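Long-range contacts in hypothetical protein, GDSL-like Lipase/Acylhydrolase family protein (Bacteroides uniformis, PDB 4M8K), which probably acts as a hydrolase of ester or acyl bonds, as a putative lipase or acylhydrolase of the GDSL family: residues A41-Y46 against N80-S85; G27-T32 against W203-V208. All blocks are in the same frame, centred on the assembly; numbering follows the deposited sequence. Where two conformers were deposited one is given.

Contact 1: A41-Y46 against N80-S85; sequences ANLCWY and NSYSGS. With ACT (acetate ion), chain C.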
ATOM      1  N   ALA A  41      -5.389  12.890  10.022  1.00 24.18           N
ATOM      2  CA  ALA A  41      -4.862  13.963   9.195  1.00 28.87           C
ATOM      3  C   ALA A  41      -4.193  13.515   7.868  1.00 24.39           C
ATOM      4  O   ALA A  41      -3.925  14.358   7.014  1.00 24.61           O
ATOM      5  CB  ALA A  41      -3.889  14.815  10.018  1.00 31.95           C
ATOM      6  N   ASN A  42      -3.959  12.214   7.667  1.00 21.72           N
ATOM      7  CA  ASN A  42      -3.506  11.746   6.391  1.00 19.36           C
ATOM      8  C   ASN A  42      -4.383  12.258   5.244  1.00 21.00           C
ATOM      9  O   ASN A  42      -5.604  12.134   5.296  1.00 22.08           O
ATOM     10  CB  ASN A  42      -3.480  10.188   6.346  1.00 18.72           C
ATOM     11  CG  ASN A  42      -2.330   9.593   7.123  1.00 18.97           C
ATOM     12  OD1 ASN A  42      -1.582  10.290   7.820  1.00 20.41           O
ATOM     13  ND2 ASN A  42      -2.154   8.280   6.985  1.00 20.12           N
ATOM     14  N   LEU A  43      -3.756  12.743   4.183  1.00 21.44           N
ATOM     15  CA  LEU A  43      -4.494  13.184   3.011  1.00 24.66           C
ATOM     16  C   LEU A  43      -5.226  12.032   2.363  1.00 25.54           C
ATOM     17  O   LEU A  43      -4.713  10.908   2.257  1.00 21.62           O
ATOM     18  CB  LEU A  43      -3.579  13.854   1.985  1.00 24.13           C
ATOM     19  CG  LEU A  43      -2.885  15.123   2.481  1.00 32.04           C
ATOM     20  CD1 LEU A  43      -1.979  15.671   1.370  1.00 31.02           C
ATOM     21  CD2 LEU A  43      -3.874  16.182   2.960  1.00 27.80           C
ATOM     22  N   CYS A  44      -6.439  12.325   1.930  1.00 23.41           N
ATOM     23  CA  CYS A  44      -7.294  11.354   1.209  1.00 22.08           C
ATOM     24  C   CYS A  44      -7.639  11.813  -0.207  1.00 24.84           C
ATOM     25  O   CYS A  44      -7.646  12.995  -0.486  1.00 25.86           O
ATOM     26  CB  CYS A  44      -8.570  11.174   2.003  1.00 24.72           C
ATOM     27  SG  CYS A  44      -8.329  10.315   3.583  1.00 23.31           S
ATOM     28  N   TRP A  45      -7.986  10.880  -1.078  1.00 20.02           N
ATOM     29  CA  TRP A  45      -8.384  11.157  -2.428  1.00 19.29           C
ATOM     30  C   TRP A  45      -9.879  10.932  -2.617  1.00 24.70           C
ATOM     31  O   TRP A  45     -10.510  11.664  -3.334  1.00 23.37           O
ATOM     32  CB  TRP A  45      -7.585  10.261  -3.378  1.00 22.79           C
ATOM     33  CG  TRP A  45      -7.555  10.719  -4.821  1.00 19.67           C
ATOM     34  CD1 TRP A  45      -6.638  11.523  -5.382  1.00 24.67           C
ATOM     35  CD2 TRP A  45      -8.452  10.326  -5.872  1.00 18.60           C
ATOM     36  NE1 TRP A  45      -6.911  11.674  -6.711  1.00 21.81           N
ATOM     37  CE2 TRP A  45      -8.000  10.916  -7.039  1.00 21.05           C
ATOM     38  CE3 TRP A  45      -9.584   9.485  -5.935  1.00 18.55           C
ATOM     39  CZ2 TRP A  45      -8.680  10.778  -8.256  1.00 24.69           C
ATOM     40  CZ3 TRP A  45     -10.201   9.302  -7.119  1.00 18.74           C
ATOM     41  CH2 TRP A  45      -9.787   9.974  -8.275  1.00 21.29           C
ATOM     42  N   TYR A  46     -10.425   9.922  -1.950  1.00 24.44           N
ATOM     43  CA  TYR A  46     -11.853   9.593  -2.050  1.00 25.72           C
ATOM     44  C   TYR A  46     -12.687  10.147  -0.889  1.00 29.11           C
ATOM     45  O   TYR A  46     -12.274  10.114   0.243  1.00 21.71           O
ATOM     46  CB  TYR A  46     -12.029   8.086  -2.075  1.00 24.58           C
ATOM     47  CG  TYR A  46     -11.390   7.361  -3.255  1.00 26.83           C
ATOM     48  CD1 TYR A  46     -12.108   7.179  -4.426  1.00 28.28           C
ATOM     49  CD2 TYR A  46     -10.089   6.846  -3.196  1.00 24.43           C
ATOM     50  CE1 TYR A  46     -11.541   6.531  -5.535  1.00 21.03           C
ATOM     51  CE2 TYR A  46      -9.528   6.183  -4.298  1.00 23.77           C
ATOM     52  CZ  TYR A  46     -10.254   6.011  -5.436  1.00 22.11           C
ATOM     53  OH  TYR A  46      -9.727   5.340  -6.523  1.00 19.70           O
ATOM     54  N   ASN A  80      -3.485   3.031   7.425  1.00 17.73           N
ATOM     55  CA  ASN A  80      -2.507   4.109   7.287  1.00 19.39           C
ATOM     56  C   ASN A  80      -2.202   4.359   5.825  1.00 19.15           C
ATOM     57  O   ASN A  80      -1.206   3.892   5.286  1.00 16.40           O
ATOM     58  CB  ASN A  80      -1.228   3.787   8.058  1.00 20.12           C
ATOM     59  CG  ASN A  80      -0.370   5.008   8.288  1.00 19.51           C
ATOM     60  OD1 ASN A  80      -0.384   5.954   7.485  1.00 22.38           O
ATOM     61  ND2 ASN A  80       0.378   5.004   9.376  1.00 23.11           N
ATOM     62  N   SER A  81      -3.083   5.117   5.194  1.00 17.56           N
ATOM     63  CA  SER A  81      -2.984   5.456   3.794  1.00 17.45           C
ATOM     64  C   SER A  81      -3.038   6.961   3.657  1.00 16.69           C
ATOM     65  O   SER A  81      -3.722   7.636   4.407  1.00 21.52           O
ATOM     66  CB  SER A  81      -4.061   4.752   2.947  1.00 20.71           C
ATOM     67  OG  SER A  81      -3.945   3.308   2.987  1.00 18.31           O
ATOM     68  N   TYR A  82      -2.287   7.462   2.667  1.00 17.85           N
ATOM     69  CA  TYR A  82      -1.914   8.859   2.540  1.00 18.87           C
ATOM     70  C   TYR A  82      -1.735   9.204   1.064  1.00 18.93           C
ATOM     71  O   TYR A  82      -0.796   8.747   0.400  1.00 16.55           O
ATOM     72  CB  TYR A  82      -0.629   9.101   3.312  1.00 17.26           C
ATOM     73  CG  TYR A  82      -0.241  10.558   3.622  1.00 16.42           C
ATOM     74  CD1 TYR A  82      -0.233  11.560   2.648  1.00 20.67           C
ATOM     75  CD2 TYR A  82       0.157  10.915   4.908  1.00 22.45           C
ATOM     76  CE1 TYR A  82       0.126  12.877   2.958  1.00 24.25           C
ATOM     77  CE2 TYR A  82       0.510  12.220   5.223  1.00 22.85           C
ATOM     78  CZ  TYR A  82       0.512  13.193   4.233  1.00 25.03           C
ATOM     79  OH  TYR A  82       0.907  14.476   4.551  1.00 33.57           O
ATOM     80  N   SER A  83      -2.605  10.091   0.582  1.00 21.84           N
ATOM     81  CA  SER A  83      -2.645  10.501  -0.831  0.67 19.29           C
ATOM     82  C   SER A  83      -1.357  11.095  -1.320  1.00 21.15           C
ATOM     83  O   SER A  83      -0.792  11.972  -0.699  1.00 20.20           O
ATOM     84  CB  SER A  83      -3.714  11.572  -1.057  0.67 22.25           C
ATOM     85  OG  SER A  83      -4.965  11.035  -0.869  0.67 24.63           O
ATOM     86  N   GLY A  84      -0.866  10.608  -2.455  1.00 22.12           N
ATOM     87  CA  GLY A  84       0.330  11.171  -3.025  1.00 23.23           C
ATOM     88  C   GLY A  84       1.599  10.639  -2.383  1.00 20.01           C
ATOM     89  O   GLY A  84       2.704  10.852  -2.916  1.00 22.82           O
ATOM     90  N   SER A  85       1.479   9.888  -1.289  1.00 19.17           N
ATOM     91  CA  SER A  85       2.706   9.468  -0.563  1.00 16.71           C
ATOM     92  C   SER A  85       3.500   8.378  -1.321  1.00 17.69           C
ATOM     93  O   SER A  85       2.943   7.498  -1.987  1.00 21.46           O
ATOM     94  CB  SER A  85       2.433   8.952   0.860  1.00 19.05           C
ATOM     95  OG  SER A  85       1.620   7.775   0.840  1.00 20.42           O
TER
HETATM   96  C   ACT C 301      -1.927   8.493  -5.334  1.00 20.91           C
HETATM   97  O   ACT C 301      -2.762   9.349  -5.668  1.00 21.86           O
HETATM   98  OXT ACT C 301      -1.467   8.506  -4.191  1.00 15.33           O
HETATM   99  CH3 ACT C 301      -1.474   7.416  -6.273  1.00 24.14           C

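Contact 2: G27-T32 against W203-V208; sequences GDSYST and WGHPSV. With ACT (acetate ion), chain C.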
ATOM      1  N   GLY A  27      -0.671   2.441   2.673  1.00 19.47           N
ATOM      2  CA  GLY A  27      -1.075   2.793   1.307  1.00 19.72           C
ATOM      3  C   GLY A  27      -0.955   4.239   0.940  1.00 19.13           C
ATOM      4  O   GLY A  27      -0.499   5.119   1.731  1.00 15.39           O
ATOM      5  N   ASP A  28      -1.379   4.479  -0.287  1.00 19.34           N
ATOM      6  CA  ASP A  28      -1.459   5.793  -0.882  1.00 19.26           C
ATOM      7  C   ASP A  28      -2.952   6.123  -1.204  1.00 19.86           C
ATOM      8  O   ASP A  28      -3.843   5.540  -0.593  1.00 20.76           O
ATOM      9  CB  ASP A  28      -0.531   5.880  -2.095  1.00 20.17           C
ATOM     10  CG  ASP A  28      -0.882   4.871  -3.190  1.00 16.82           C
ATOM     11  OD1 ASP A  28      -2.058   4.441  -3.317  1.00 20.81           O
ATOM     12  OD2 ASP A  28       0.049   4.481  -3.919  1.00 23.82           O
ATOM     13  N   SER A  29      -3.212   7.026  -2.151  1.00 22.15           N
ATOM     14  CA  SER A  29      -4.609   7.427  -2.477  1.00 23.93           C
ATOM     15  C   SER A  29      -5.508   6.244  -2.763  1.00 23.04           C
ATOM     16  O   SER A  29      -6.702   6.317  -2.498  1.00 20.57           O
ATOM     17  CB  SER A  29      -4.689   8.301  -3.719  1.00 21.71           C
ATOM     18  OG  SER A  29      -4.151   9.595  -3.573  1.00 24.68           O
ATOM     19  N   TYR A  30      -4.958   5.157  -3.341  1.00 18.67           N
ATOM     20  CA  TYR A  30      -5.779   4.031  -3.827  1.00 19.35           C
ATOM     21  C   TYR A  30      -6.474   3.311  -2.645  1.00 23.65           C
ATOM     22  O   TYR A  30      -7.485   2.625  -2.810  1.00 19.66           O
ATOM     23  CB  TYR A  30      -4.954   2.989  -4.602  1.00 17.24           C
ATOM     24  CG  TYR A  30      -4.674   3.251  -6.077  1.00 16.07           C
ATOM     25  CD1 TYR A  30      -4.429   4.517  -6.560  1.00 19.53           C
ATOM     26  CD2 TYR A  30      -4.611   2.188  -6.980  1.00 17.47           C
ATOM     27  CE1 TYR A  30      -4.165   4.738  -7.912  1.00 19.86           C
ATOM     28  CE2 TYR A  30      -4.332   2.389  -8.306  1.00 19.00           C
ATOM     29  CZ  TYR A  30      -4.099   3.674  -8.777  1.00 22.66           C
ATOM     30  OH  TYR A  30      -3.865   3.898 -10.137  1.00 22.27           O
ATOM     31  N   SER A  31      -5.912   3.503  -1.461  1.00 20.22           N
ATOM     32  CA  SER A  31      -6.387   2.862  -0.227  1.00 18.43           C
ATOM     33  C   SER A  31      -6.952   3.876   0.779  1.00 19.29           C
ATOM     34  O   SER A  31      -7.155   3.555   1.964  1.00 21.32           O
ATOM     35  CB  SER A  31      -5.233   2.039   0.363  1.00 19.97           C
ATOM     36  OG  SER A  31      -4.820   1.031  -0.551  1.00 19.35           O
ATOM     37  N   THR A  32      -7.211   5.104   0.326  1.00 20.97           N
ATOM     38  CA  THR A  32      -7.758   6.142   1.197  1.00 21.44           C
ATOM     39  C   THR A  32      -9.264   6.261   1.066  1.00 22.50           C
ATOM     40  O   THR A  32      -9.833   5.936   0.033  1.00 18.99           O
ATOM     41  CB  THR A  32      -7.208   7.594   0.969  1.00 25.41           C
ATOM     42  OG1 THR A  32      -7.524   8.090  -0.358  1.00 22.57           O
ATOM     43  CG2 THR A  32      -5.723   7.652   1.251  1.00 25.33           C
ATOM     44  N   TRP A 203      -9.599   9.026 -13.691  1.00 20.69           N
ATOM     45  CA  TRP A 203      -8.708  10.047 -13.117  1.00 19.56           C
ATOM     46  C   TRP A 203      -7.549   9.407 -12.420  1.00 19.40           C
ATOM     47  O   TRP A 203      -7.122   9.889 -11.351  1.00 22.81           O
ATOM     48  CB  TRP A 203      -9.446  11.022 -12.184  1.00 20.35           C
ATOM     49  CG  TRP A 203      -9.874  12.255 -12.843  1.00 23.36           C
ATOM     50  CD1 TRP A 203     -10.054  12.474 -14.184  1.00 26.68           C
ATOM     51  CD2 TRP A 203     -10.151  13.499 -12.196  1.00 23.47           C
ATOM     52  NE1 TRP A 203     -10.438  13.775 -14.398  1.00 25.47           N
ATOM     53  CE2 TRP A 203     -10.484  14.431 -13.200  1.00 24.64           C
ATOM     54  CE3 TRP A 203     -10.095  13.929 -10.857  1.00 26.78           C
ATOM     55  CZ2 TRP A 203     -10.859  15.757 -12.909  1.00 29.61           C
ATOM     56  CZ3 TRP A 203     -10.457  15.253 -10.560  1.00 28.19           C
ATOM     57  CH2 TRP A 203     -10.834  16.142 -11.587  1.00 29.50           C
ATOM     58  N   GLY A 204      -7.044   8.337 -13.029  1.00 20.27           N
ATOM     59  CA  GLY A 204      -5.790   7.666 -12.587  1.00 20.79           C
ATOM     60  C   GLY A 204      -5.925   6.857 -11.311  1.00 22.15           C
ATOM     61  O   GLY A 204      -4.910   6.272 -10.792  1.00 21.86           O
ATOM     62  N   HIS A 205      -7.163   6.703 -10.850  1.00 22.95           N
ATOM     63  CA  HIS A 205      -7.424   5.954  -9.609  1.00 21.43           C
ATOM     64  C   HIS A 205      -8.574   4.965  -9.756  1.00 23.58           C
ATOM     65  O   HIS A 205      -9.429   5.137 -10.597  1.00 21.79           O
ATOM     66  CB  HIS A 205      -7.690   6.924  -8.487  1.00 19.71           C
ATOM     67  CG  HIS A 205      -6.553   7.864  -8.217  1.00 21.72           C
ATOM     68  ND1 HIS A 205      -6.199   8.855  -9.095  1.00 21.70           N
ATOM     69  CD2 HIS A 205      -5.670   7.940  -7.195  1.00 22.55           C
ATOM     70  CE1 HIS A 205      -5.199   9.552  -8.598  1.00 27.74           C
ATOM     71  NE2 HIS A 205      -4.825   8.992  -7.462  1.00 26.68           N
ATOM     72  N   PRO A 206      -8.566   3.890  -8.974  1.00 25.00           N
ATOM     73  CA  PRO A 206      -9.602   2.893  -9.322  1.00 23.09           C
ATOM     74  C   PRO A 206     -11.028   3.409  -9.187  1.00 22.28           C
ATOM     75  O   PRO A 206     -11.337   4.239  -8.306  1.00 23.41           O
ATOM     76  CB  PRO A 206      -9.341   1.766  -8.340  1.00 24.88           C
ATOM     77  CG  PRO A 206      -7.878   1.872  -8.011  1.00 24.51           C
ATOM     78  CD  PRO A 206      -7.625   3.375  -7.973  1.00 23.47           C
ATOM     79  N   SER A 207     -11.846   2.942 -10.125  1.00 20.11           N
ATOM     80  CA  SER A 207     -13.267   3.132 -10.185  1.00 22.76           C
ATOM     81  C   SER A 207     -13.910   2.095  -9.303  1.00 22.29           C
ATOM     82  O   SER A 207     -13.231   1.243  -8.725  1.00 23.19           O
ATOM     83  CB  SER A 207     -13.755   2.943 -11.639  1.00 20.87           C
ATOM     84  OG  SER A 207     -13.555   1.602 -12.070  1.00 25.89           O
ATOM     85  N   VAL A 208     -15.220   2.134  -9.231  1.00 21.24           N
ATOM     86  CA  VAL A 208     -15.959   1.155  -8.470  1.00 22.74           C
ATOM     87  C   VAL A 208     -15.631  -0.230  -8.995  1.00 20.79           C
ATOM     88  O   VAL A 208     -15.318  -1.127  -8.226  1.00 24.75           O
ATOM     89  CB  VAL A 208     -17.459   1.415  -8.549  1.00 19.40           C
ATOM     90  CG1 VAL A 208     -18.268   0.185  -8.055  1.00 25.96           C
ATOM     91  CG2 VAL A 208     -17.820   2.619  -7.708  1.00 23.88           C
TER
HETATM   92  C   ACT C 301      -1.927   8.493  -5.334  1.00 20.91           C
HETATM   93  O   ACT C 301      -2.762   9.349  -5.668  1.00 21.86           O
HETATM   94  OXT ACT C 301      -1.467   8.506  -4.191  1.00 15.33           O
HETATM   95  CH3 ACT C 301      -1.474   7.416  -6.273  1.00 24.14           C

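Contact 1: A41-Y46 against N80-S85
The ring of Tyr82 lies against the backbone at Asn42 and Leu43. One face takes Asn42 CA and the amide of Leu43, whose N sits 3.9 Å above the ring plane, over its centre. At Tyr82 CE1 the ring meets Leu43 CG, at 3.8 Å, and Leu43 CD1. On the CD2 side, Asn42 OD1 comes to 3.4 Å from Tyr82 CD2, with the amide turned 44° against the ring. Tyr82 CG stands anti to the backbone N (chi1 -165°), which lays one ring face against the backbone of Asn42 and Leu43.

Trp45 CE3 lies over the centre of one face of the Tyr46 ring, and Tyr46 CG sits at the Trp45 edge, in its plane. His205 stacks on the Trp45 ring and Lys53 makes a cation-pi contact with it.

Asn42 ND2 grips two oxygens. It bonds Asn80 OD1 at 3.0 Å and Ser81 O at 3.1 Å. Asn80 OD1 lies in the Asn42 amide plane, while ND2 stands above the planes of both acceptor carbonyls. These two bonds hold the buried Asn42 amide in a set rotation. The backbones join through Ser83 N, which donates to Leu43 O at 2.8 Å with an N-H...O angle of 166°. Leu43 O also receives a CA-H contact from Tyr82.

A type II beta turn runs from Tyr82 to Ser85. Tyr82 O accepts from both Ser85 N and Ser85 OG. Gly84 takes a positive phi, where a side chain would jam against the preceding carbonyl. Gly84 N bonds acetate OXT at 2.8 Å, on an acetate that Asn122 ND2 also bonds. Together with Ser29 N, which donates to the same OXT, these donors are consistent with the oxyanion hole of GDSL (SGNH) hydrolases.

Contact 2: G27-T32 against W203-V208
Ser29 faces His205: its CB is 3.6 Å from His205 CD2, near the plane of the imidazole, at its edge. An acetate ion, probably from the crystallisation liquor, bridges their polar ends. Its O accepts from Ser29 OG and, at 2.8 Å, from His205 NE2, while Ser29 N donates to its OXT.

Next comes Tyr30. Pro206 CD sits over the centre of its ring, 3.3 Å from the centroid and 8° off the normal, a clear CH-pi contact. Tyr30 OH donates to Gly204 O at 2.7 Å. The Tyr30 and His205 rings meet obliquely, with planes 54° apart. With an alanine at Tyr30, Gly204 O would probably lose this donor and Pro206 its aromatic face, and the loop bearing His205 could shift.

Gly27, Asp28 and Ser29 match the first three residues of the GDSL motif; Tyr30 stands where the name has leucine. The place of Ser29 across the acetate from His205 is consistent with the family's nucleophile and catalytic base.

Further out, a second set of bonds positions these groups. Asp28 OD1 accepts from Tyr30 N at 3.0 Å, forming an Asx turn. Thr32 N and OG1 both donate to Ser29 O, from the same face of its plane. His205 ND1 gives a bond to Trp203 O at 2.6 Å, in the ring plane, which fixes the turn of the imidazole. Pro206 packs on Met211 and Ile214 of helix 208-222, where Ser207 is the N-cap.

The centres of contacts 1 and 2 lie about 10 Å apart, and both reach the same acetate. Contact 1 is nested along the chain inside the loop closed by contact 2, so the order is 27-32, 41-46, 80-85, 203-208. Residues 27-32 begin at the end of strand 22-27, and residues 80-85 run on from the end of strand 75-81. These are adjacent parallel strands of the five-stranded sheet. The contacts also touch directly: Tyr46 OH is 2.6 Å from Pro206 O, and Trp45 N is 2.9 Å from Thr32 OG1, both probable hydrogen bonds. Distant parts of the sequence thus assemble what is probably one active site.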